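Local coordinates for protein putative racemase (Pseudovibrio sp. JE062, PDB 3NZG) that is a putative racemase of the enolase superfamily, whose barrel domain holds a magnesium ion, its exact function not being established, at residues T206-D211 against L232-A237. Numbering follows the deposited sequence.
With MG (magnesium ion), chain Q.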
loop_
_atom_site.group_PDB
_atom_site.type_symbol
_atom_site.label_atom_id
_atom_site.label_comp_id
_atom_site.label_asym_id
_atom_site.label_seq_id
_atom_site.Cartn_x
_atom_site.Cartn_y
_atom_site.Cartn_z
ATOM N N THR D 206 -35.487 7.093 -20.470
ATOM C CA THR D 206 -35.823 6.542 -19.166
ATOM C C THR D 206 -34.640 5.699 -18.696
ATOM O O THR D 206 -34.120 4.878 -19.453
ATOM C CB THR D 206 -37.060 5.635 -19.249
ATOM O OG1 THR D 206 -38.085 6.292 -20.005
ATOM C CG2 THR D 206 -37.588 5.329 -17.855
ATOM N N ASP D 207 -34.196 5.904 -17.461
ATOM C CA ASP D 207 -33.079 5.111 -16.967
ATOM C C ASP D 207 -33.530 3.689 -16.699
ATOM O O ASP D 207 -34.648 3.454 -16.234
ATOM C CB ASP D 207 -32.478 5.729 -15.703
ATOM C CG ASP D 207 -31.429 6.775 -16.019
ATOM O OD1 ASP D 207 -30.592 6.512 -16.920
ATOM O OD2 ASP D 207 -31.433 7.844 -15.374
HETATM N N MSE D 208 -32.658 2.739 -17.013
HETATM C CA MSE D 208 -32.978 1.337 -16.822
HETATM C C MSE D 208 -31.961 0.629 -15.925
HETATM O O MSE D 208 -30.768 0.580 -16.236
HETATM C CB MSE D 208 -33.038 0.630 -18.180
HETATM C CG MSE D 208 -33.800 -0.692 -18.167
HETATM SE SE MSE D 208 -33.861 -1.516 -19.926
HETATM C CE MSE D 208 -32.766 -3.077 -19.596
HETATM N N MSE D 209 -32.444 0.105 -14.804
HETATM C CA MSE D 209 -31.603 -0.642 -13.869
HETATM C C MSE D 209 -31.873 -2.114 -14.146
HETATM O O MSE D 209 -32.941 -2.468 -14.644
HETATM C CB MSE D 209 -31.979 -0.327 -12.417
HETATM C CG MSE D 209 -31.595 1.051 -11.937
HETATM SE SE MSE D 209 -32.698 2.481 -12.652
HETATM C CE MSE D 209 -32.231 3.869 -11.380
ATOM N N VAL D 210 -30.915 -2.979 -13.840
ATOM C CA VAL D 210 -31.123 -4.399 -14.068
ATOM C C VAL D 210 -30.791 -5.221 -12.832
ATOM O O VAL D 210 -29.749 -5.027 -12.197
ATOM C CB VAL D 210 -30.277 -4.924 -15.256
ATOM C CG1 VAL D 210 -30.583 -6.397 -15.497
ATOM C CG2 VAL D 210 -30.571 -4.116 -16.507
ATOM N N ASP D 211 -31.697 -6.129 -12.488
ATOM C CA ASP D 211 -31.520 -7.011 -11.339
ATOM C C ASP D 211 -31.263 -8.403 -11.915
ATOM O O ASP D 211 -32.129 -8.973 -12.583
ATOM C CB ASP D 211 -32.794 -7.023 -10.487
ATOM C CG ASP D 211 -32.573 -7.608 -9.108
ATOM O OD1 ASP D 211 -31.822 -8.604 -8.986
ATOM O OD2 ASP D 211 -33.164 -7.071 -8.145
ATOM N N LEU D 232 -25.839 0.147 -23.973
ATOM C CA LEU D 232 -27.199 0.254 -23.460
ATOM C C LEU D 232 -27.311 1.322 -22.376
ATOM O O LEU D 232 -28.412 1.708 -21.990
ATOM C CB LEU D 232 -27.673 -1.091 -22.907
ATOM C CG LEU D 232 -27.774 -2.223 -23.934
ATOM C CD1 LEU D 232 -28.431 -3.426 -23.293
ATOM C CD2 LEU D 232 -28.584 -1.760 -25.140
ATOM N N GLU D 233 -26.169 1.791 -21.885
ATOM C CA GLU D 233 -26.138 2.825 -20.851
ATOM C C GLU D 233 -27.038 2.515 -19.653
ATOM O O GLU D 233 -27.738 3.404 -19.153
ATOM C CB GLU D 233 -26.566 4.170 -21.443
ATOM C CG GLU D 233 -25.894 4.534 -22.758
ATOM C CD GLU D 233 -26.463 5.813 -23.359
ATOM O OE1 GLU D 233 -26.307 6.890 -22.742
ATOM O OE2 GLU D 233 -27.075 5.738 -24.447
ATOM N N LEU D 234 -27.034 1.266 -19.195
ATOM C CA LEU D 234 -27.854 0.881 -18.046
ATOM C C LEU D 234 -27.391 1.633 -16.795
ATOM O O LEU D 234 -26.199 1.904 -16.639
ATOM C CB LEU D 234 -27.758 -0.630 -17.825
ATOM C CG LEU D 234 -28.075 -1.495 -19.055
ATOM C CD1 LEU D 234 -27.875 -2.960 -18.708
ATOM C CD2 LEU D 234 -29.511 -1.247 -19.514
ATOM N N TYR D 235 -28.323 1.965 -15.901
ATOM C CA TYR D 235 -27.972 2.707 -14.692
ATOM C C TYR D 235 -27.089 1.888 -13.748
ATOM O O TYR D 235 -26.096 2.405 -13.235
ATOM C CB TYR D 235 -29.224 3.188 -13.948
ATOM C CG TYR D 235 -28.904 4.201 -12.863
ATOM C CD1 TYR D 235 -28.979 5.568 -13.117
ATOM C CD2 TYR D 235 -28.466 3.789 -11.602
ATOM C CE1 TYR D 235 -28.625 6.504 -12.151
ATOM C CE2 TYR D 235 -28.105 4.722 -10.618
ATOM C CZ TYR D 235 -28.186 6.079 -10.901
ATOM O OH TYR D 235 -27.831 7.017 -9.954
ATOM N N PHE D 236 -27.452 0.628 -13.505
ATOM C CA PHE D 236 -26.638 -0.244 -12.652
ATOM C C PHE D 236 -26.863 -1.741 -12.875
ATOM O O PHE D 236 -27.791 -2.151 -13.583
ATOM C CB PHE D 236 -26.809 0.101 -11.149
ATOM C CG PHE D 236 -28.154 -0.270 -10.554
ATOM C CD1 PHE D 236 -28.690 -1.546 -10.707
ATOM C CD2 PHE D 236 -28.854 0.647 -9.786
ATOM C CE1 PHE D 236 -29.894 -1.900 -10.109
ATOM C CE2 PHE D 236 -30.064 0.292 -9.182
ATOM C CZ PHE D 236 -30.582 -0.981 -9.344
ATOM N N ALA D 237 -25.985 -2.547 -12.278
ATOM C CA ALA D 237 -26.052 -4.003 -12.351
ATOM C C ALA D 237 -26.175 -4.482 -10.911
ATOM O O ALA D 237 -25.236 -4.357 -10.118
ATOM C CB ALA D 237 -24.786 -4.572 -12.998
HETATM MG MG MG Q . -32.951 -7.346 -5.926
HETATM O O HOH W 1 -30.065 3.965 -17.636
HETATM O O HOH W 2 -31.957 -8.949 -6.363
#
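Selenomethionine Met209 runs across the rings of Tyr235 and Phe236, touching a face of each with a different part of its chain. Its CG sits over one face of the Phe236 ring, 3.4 Å from the centroid and displaced toward the rim. A bend at chi2 (74°) turns the chain to run beside Tyr235, and CE comes to rest over that ring, 3.7 Å from Tyr235 CG. SE approaches both rings obliquely, as Met-aromatic contacts. Val210 and Met208 meet Leu234 through its two methyl branches: Leu234 CD1 takes Val210 CG2, and Leu234 CD2 lies 3.7 Å from CE of Met208, also a selenomethionine.

Two backbone bonds join the segments, Tyr235 N to Met208 O at 2.8 Å and Val210 N to Phe236 O at 3.2 Å; Val210 and Ala237 form a parallel bridge. At the polar edge, the Asp207 carboxylate approaches the Tyr235 ring edge with its plane turned 69° from the ring. Asp207 OD2 is hydrogen-bonded to Tyr337 OH, and Tyr235 OH to Gln310 OE1. A water links the segments here, donating to Asp207 OD1 and Glu233 O and accepting from Met208 N.

Strand 207-211 pairs on its other edge with strand 175-179 of the TIM-barrel-like domain, and the loop after helix 219-228 leads here into strand 237-238. Helix 188-202 covers Met208 and Val210. At the strand's end, Asp211 OD2 binds magnesium at 2.2 Å, joined by Glu238 and Glu264, so this parallel pairing brings two of the metal's carboxylate ligands onto adjacent strands.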